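Uncharacterized protein (Helicobacter pylori, PDB 4O5J) probably mediates attachment of the bacterium to sialylated host glycans, as the extracellular adhesion domain of the outer-membrane adhesin SabA. Local coordinates at residues I133-G138 with M215-V220. Numbering follows the deposited sequence.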
loop_
_atom_site.group_PDB
_atom_site.type_symbol
_atom_site.label_atom_id
_atom_site.label_comp_id
_atom_site.label_asym_id
_atom_site.label_seq_id
_atom_site.Cartn_x
_atom_site.Cartn_y
_atom_site.Cartn_z
ATOM N N ILE A 133 -16.162 -31.249 15.136
ATOM C CA ILE A 133 -17.261 -32.058 14.670
ATOM C C ILE A 133 -18.368 -31.148 14.038
ATOM O O ILE A 133 -18.839 -31.420 12.930
ATOM C CB ILE A 133 -17.836 -32.892 15.815
ATOM C CG1 ILE A 133 -16.872 -34.073 16.059
ATOM C CG2 ILE A 133 -19.242 -33.435 15.486
ATOM C CD1 ILE A 133 -17.171 -34.830 17.314
ATOM N N GLU A 134 -18.749 -30.067 14.725
ATOM C CA GLU A 134 -19.834 -29.212 14.304
ATOM C C GLU A 134 -19.492 -28.451 13.046
ATOM O O GLU A 134 -20.315 -28.393 12.121
ATOM C CB GLU A 134 -20.176 -28.236 15.404
ATOM C CG GLU A 134 -20.680 -28.911 16.657
ATOM C CD GLU A 134 -20.656 -27.980 17.876
ATOM O OE1 GLU A 134 -19.877 -26.970 17.848
ATOM O OE2 GLU A 134 -21.402 -28.233 18.867
ATOM N N ASN A 135 -18.291 -27.895 12.953
ATOM C CA ASN A 135 -17.987 -26.908 11.918
ATOM C C ASN A 135 -16.904 -27.285 10.951
ATOM O O ASN A 135 -16.484 -26.441 10.141
ATOM C CB ASN A 135 -17.636 -25.575 12.565
ATOM C CG ASN A 135 -18.779 -25.033 13.393
ATOM O OD1 ASN A 135 -19.919 -25.388 13.133
ATOM N ND2 ASN A 135 -18.516 -24.165 14.355
ATOM N N CYS A 136 -16.405 -28.505 11.006
ATOM C CA CYS A 136 -15.287 -28.896 10.127
ATOM C C CYS A 136 -15.535 -30.165 9.336
ATOM O O CYS A 136 -14.616 -30.920 9.113
ATOM C CB CYS A 136 -13.964 -29.002 10.957
ATOM S SG CYS A 136 -12.451 -29.214 9.916
ATOM N N SER A 137 -16.772 -30.443 8.921
ATOM C CA SER A 137 -17.009 -31.625 7.979
ATOM C C SER A 137 -16.556 -31.254 6.598
ATOM O O SER A 137 -16.879 -30.182 6.119
ATOM C CB SER A 137 -18.490 -31.981 7.846
ATOM O OG SER A 137 -19.170 -30.714 8.004
ATOM N N GLY A 138 -15.812 -32.123 5.954
ATOM C CA GLY A 138 -15.205 -31.770 4.642
ATOM C C GLY A 138 -13.703 -31.933 4.734
ATOM O O GLY A 138 -13.124 -31.619 5.746
ATOM N N MET A 215 -12.615 -22.046 10.821
ATOM C CA MET A 215 -14.058 -22.240 10.890
ATOM C C MET A 215 -14.734 -20.887 11.182
ATOM O O MET A 215 -14.830 -20.473 12.362
ATOM C CB MET A 215 -14.379 -23.242 11.995
ATOM C CG MET A 215 -13.767 -24.615 11.738
ATOM S SD MET A 215 -14.056 -25.828 13.084
ATOM C CE MET A 215 -13.001 -25.163 14.402
ATOM N N TRP A 216 -15.170 -20.183 10.150
ATOM C CA TRP A 216 -15.800 -18.864 10.338
ATOM C C TRP A 216 -17.037 -18.907 11.212
ATOM O O TRP A 216 -17.380 -17.913 11.831
ATOM C CB TRP A 216 -16.130 -18.188 9.019
ATOM C CG TRP A 216 -14.927 -17.663 8.303
ATOM C CD1 TRP A 216 -13.986 -18.389 7.610
ATOM C CD2 TRP A 216 -14.556 -16.259 8.140
ATOM N NE1 TRP A 216 -13.022 -17.534 7.059
ATOM C CE2 TRP A 216 -13.345 -16.231 7.355
ATOM C CE3 TRP A 216 -15.117 -15.043 8.562
ATOM C CZ2 TRP A 216 -12.729 -15.041 7.001
ATOM C CZ3 TRP A 216 -14.504 -13.861 8.225
ATOM C CH2 TRP A 216 -13.322 -13.835 7.461
ATOM N N LYS A 217 -17.722 -20.063 11.281
ATOM C CA LYS A 217 -18.888 -20.177 12.134
ATOM C C LYS A 217 -18.517 -19.984 13.615
ATOM O O LYS A 217 -19.389 -19.597 14.429
ATOM C CB LYS A 217 -19.573 -21.532 11.929
ATOM C CG LYS A 217 -20.882 -21.675 12.659
ATOM C CD LYS A 217 -21.938 -20.615 12.132
ATOM C CE LYS A 217 -23.272 -20.745 12.902
ATOM N NZ LYS A 217 -24.257 -19.729 12.455
ATOM N N ASN A 218 -17.231 -20.244 13.985
ATOM C CA ASN A 218 -16.781 -19.995 15.368
ATOM C C ASN A 218 -16.811 -18.496 15.718
ATOM O O ASN A 218 -16.819 -18.138 16.915
ATOM C CB ASN A 218 -15.358 -20.565 15.613
ATOM C CG ASN A 218 -15.382 -22.034 15.956
ATOM O OD1 ASN A 218 -16.357 -22.743 15.694
ATOM N ND2 ASN A 218 -14.279 -22.526 16.577
ATOM N N ILE A 219 -16.846 -17.609 14.714
ATOM C CA ILE A 219 -16.795 -16.202 14.989
ATOM C C ILE A 219 -18.191 -15.639 15.290
ATOM O O ILE A 219 -19.071 -15.688 14.429
ATOM C CB ILE A 219 -16.214 -15.440 13.817
ATOM C CG1 ILE A 219 -14.750 -15.840 13.601
ATOM C CG2 ILE A 219 -16.329 -13.938 14.081
ATOM C CD1 ILE A 219 -14.179 -15.478 12.218
ATOM N N VAL A 220 -18.378 -15.090 16.492
ATOM C CA VAL A 220 -19.632 -14.490 16.896
ATOM C C VAL A 220 -19.449 -13.002 17.079
ATOM O O VAL A 220 -18.751 -12.552 17.995
ATOM C CB VAL A 220 -20.148 -15.071 18.208
ATOM C CG1 VAL A 220 -21.572 -14.494 18.540
ATOM C CG2 VAL A 220 -20.204 -16.633 18.121
#
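At the C-terminal end of the short helix 130-135, just before a small disulfide loop, Asn135 and Cys136 pack against the 3-10 turn 216-218 that follows strand 214-215, within the adhesion domain of SabA. Asn135 makes most of the contact. Its CB is directed toward the turn, and ND2 donates a hydrogen bond to OD1 of Asn218, 2.9 Å long with an N-H...O angle of 145°. The acceptor lies in the amide plane of Asn135 and the donor nearly in line with the C=O of Asn218, yet the two amide planes are turned 68° apart. Lys217 CB and CG pack against the Asn135 amide, the two side chains crossing at about a right angle with ND2 3.7 Å from CB, while the rest of the lysine chain turns away at chi2. In the buried Met215, CG is anti to the carbonyl carbon (chi1 -62°) and the chain is then extended at chi2, which brings SD to 3.6 Å from Asn135 CB and 3.8 Å from Cys136 CB. Cys136, the first residue to leave helical geometry, is joined through SG to Cys142. Asn135 O accepts a hydrogen bond from Thr234 OG1, on the strand paired with 214-215. Within the turn, Asn218 N bonds to Met215 O at 2.9 Å. Asn218 OD1 also takes a weak hydrogen bond from Thr131 OG1 of the same helix, and ND2 is held by Phe106 O. Both ends of the buried Asn218 amide are therefore engaged, which fixes its rotation beside a thioether-lined apolar patch.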